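Local coordinates for uncharacterized protein (Enterococcus faecalis, PDB 3PM7), which is of unknown function but belongs to the transcriptional coactivator PC4 family and may, like its relatives, bind nucleic acid, at residues W44-D47 and H48-M51. Numbering follows the deposited sequence.
Sequences WAPD and HEKM
Trp44 and Met51 face each other as an antiparallel, non-hydrogen-bonded pair, with CA atoms 4.6 Å apart, at the open end of a short hairpin. One step inward, Ala45 N donates to Lys50 O at 2.9 Å in an almost straight bond (174°). At the tip, Ala45-Pro46-Asp47-His48 forms a beta turn resembling type I, closed by a bond of 2.9 Å from His48 N to Ala45 O. His48 then adopts a left-handed backbone conformation, which carries the chain round to the returning arm.

The indole of Trp44 lies between side chains of the returning arm. Against one face comes the edge of the His48 imidazole, an offset edge-to-face pair displaced toward the rim of the indole, the His48 ring and the five-membered ring of Trp44 having centroids 5.2 Å apart and planes at 63°. Over the opposite face, Met51 CB makes a CH-pi contact 3.8 Å from the centroid of the six-membered ring. Met51, modelled as selenomethionine, runs alongside the indole, its SE at an oblique 5.4 Å from the same centroid in a looser Met-aromatic contact. Nearer the tip, Ala45 CB packs on Glu49 CG at 3.6 Å; with chi1 at 68°, Glu49 CG sits between its own backbone N and carbonyl carbon and is set against the Ala45 methyl.

The hairpin leads from strand 38-44 to strand 51-52. Trp44 rests on Glu26, Asn28 and Ile30 of strand 24-30 and meets Phe5 of helix 3-8 edge-to-face, while His48 reaches Ile9 and Glu12 of strand 9-18, so that this loop packs against two strands of the antiparallel sheet.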
ATOM      1  N   TRP A  44       4.085   8.143   7.689  1.00 35.71           N
ATOM      2  CA  TRP A  44       3.792   9.514   8.102  1.00 34.02           C
ATOM      3  C   TRP A  44       4.475   9.849   9.420  1.00 42.37           C
ATOM      4  O   TRP A  44       4.472   9.029  10.350  1.00 41.22           O
ATOM      5  CB  TRP A  44       2.297   9.670   8.326  1.00 33.98           C
ATOM      6  CG  TRP A  44       1.486   9.681   7.084  1.00 34.06           C
ATOM      7  CD1 TRP A  44       0.905   8.605   6.471  1.00 33.25           C
ATOM      8  CD2 TRP A  44       1.147  10.836   6.294  1.00 31.11           C
ATOM      9  NE1 TRP A  44       0.216   9.023   5.343  1.00 31.61           N
ATOM     10  CE2 TRP A  44       0.363  10.387   5.214  1.00 30.17           C
ATOM     11  CE3 TRP A  44       1.434  12.198   6.401  1.00 34.61           C
ATOM     12  CZ2 TRP A  44      -0.135  11.249   4.252  1.00 29.56           C
ATOM     13  CZ3 TRP A  44       0.928  13.068   5.429  1.00 33.12           C
ATOM     14  CH2 TRP A  44       0.150  12.586   4.379  1.00 31.91           C
ATOM     15  N   ALA A  45       5.019  11.058   9.519  1.00 41.33           N
ATOM     16  CA  ALA A  45       5.600  11.534  10.771  1.00 39.30           C
ATOM     17  C   ALA A  45       4.530  11.580  11.858  1.00 44.22           C
ATOM     18  O   ALA A  45       3.339  11.537  11.550  1.00 43.66           O
ATOM     19  CB  ALA A  45       6.245  12.910  10.573  1.00 37.14           C
ATOM     20  N   PRO A  46       4.950  11.673  13.137  1.00 49.74           N
ATOM     21  CA  PRO A  46       4.056  11.645  14.308  1.00 52.54           C
ATOM     22  C   PRO A  46       2.707  12.378  14.154  1.00 56.99           C
ATOM     23  O   PRO A  46       1.647  11.748  14.272  1.00 64.63           O
ATOM     24  CB  PRO A  46       4.908  12.300  15.399  1.00 52.34           C
ATOM     25  CG  PRO A  46       6.296  11.881  15.052  1.00 52.50           C
ATOM     26  CD  PRO A  46       6.363  11.819  13.542  1.00 48.75           C
ATOM     27  N   ASP A  47       2.724  13.681  13.915  1.00 45.72           N
ATOM     28  CA  ASP A  47       1.456  14.407  13.793  1.00 52.37           C
ATOM     29  C   ASP A  47       1.141  14.748  12.330  1.00 45.66           C
ATOM     30  O   ASP A  47       0.600  15.822  12.020  1.00 38.98           O
ATOM     31  CB  ASP A  47       1.455  15.671  14.662  1.00 60.63           C
ATOM     32  CG  ASP A  47       0.039  16.142  15.010  1.00 72.35           C
ATOM     33  OD1 ASP A  47      -0.841  15.277  15.228  1.00 75.36           O
ATOM     34  OD2 ASP A  47      -0.196  17.373  15.068  1.00 74.90           O
ATOM     35  N   HIS A  48       1.478  13.816  11.443  1.00 43.91           N
ATOM     36  CA  HIS A  48       1.287  13.995  10.012  1.00 44.80           C
ATOM     37  C   HIS A  48       1.938  15.279   9.521  1.00 48.98           C
ATOM     38  O   HIS A  48       1.428  15.915   8.605  1.00 50.91           O
ATOM     39  CB  HIS A  48      -0.209  14.030   9.662  1.00 42.61           C
ATOM     40  CG  HIS A  48      -0.950  12.798  10.072  1.00 42.38           C
ATOM     41  ND1 HIS A  48      -0.939  11.643   9.322  1.00 41.43           N
ATOM     42  CD2 HIS A  48      -1.699  12.528  11.168  1.00 44.00           C
ATOM     43  CE1 HIS A  48      -1.656  10.714   9.932  1.00 39.45           C
ATOM     44  NE2 HIS A  48      -2.131  11.229  11.054  1.00 45.13           N
ATOM     45  N   GLU A  49       3.058  15.660  10.116  1.00 48.50           N
ATOM     46  CA  GLU A  49       3.689  16.926   9.751  1.00 54.82           C
ATOM     47  C   GLU A  49       4.466  16.778   8.446  1.00 53.07           C
ATOM     48  O   GLU A  49       4.884  17.758   7.842  1.00 52.13           O
ATOM     49  CB  GLU A  49       4.633  17.391  10.867  1.00 65.05           C
ATOM     50  CG  GLU A  49       5.862  16.505  11.035  1.00 73.78           C
ATOM     51  CD  GLU A  49       6.618  16.775  12.331  1.00 85.55           C
ATOM     52  OE1 GLU A  49       7.302  15.848  12.832  1.00 85.70           O
ATOM     53  OE2 GLU A  49       6.529  17.915  12.845  1.00 91.21           O
ATOM     54  N   LYS A  50       4.669  15.537   8.025  1.00 51.32           N
ATOM     55  CA  LYS A  50       5.502  15.246   6.874  1.00 46.42           C
ATOM     56  C   LYS A  50       5.229  13.824   6.444  1.00 41.87           C
ATOM     57  O   LYS A  50       4.958  12.954   7.288  1.00 36.59           O
ATOM     58  CB  LYS A  50       6.973  15.424   7.245  1.00 49.88           C
ATOM     59  CG  LYS A  50       7.960  15.122   6.137  1.00 58.49           C
ATOM     60  CD  LYS A  50       9.376  15.492   6.557  1.00 63.24           C
ATOM     61  CE  LYS A  50      10.391  15.114   5.491  1.00 67.89           C
ATOM     62  NZ  LYS A  50      10.240  13.690   5.068  1.00 70.29           N
HETATM   63  N   MSE A  51       5.304  13.581   5.137  1.00 39.42           N
HETATM   64  CA  MSE A  51       5.017  12.257   4.598  1.00 40.20           C
HETATM   65  C   MSE A  51       6.278  11.590   4.058  1.00 38.00           C
HETATM   66  O   MSE A  51       7.251  12.245   3.717  1.00 35.66           O
HETATM   67  CB  MSE A  51       3.945  12.338   3.502  1.00 45.35           C
HETATM   68  CG  MSE A  51       4.481  12.710   2.132  1.00 49.34           C
HETATM   69 SE   MSE A  51       3.155  12.631   0.672  1.00 64.11          SE
HETATM   70  CE  MSE A  51       2.277  14.341   0.963  1.00 64.02           C
TER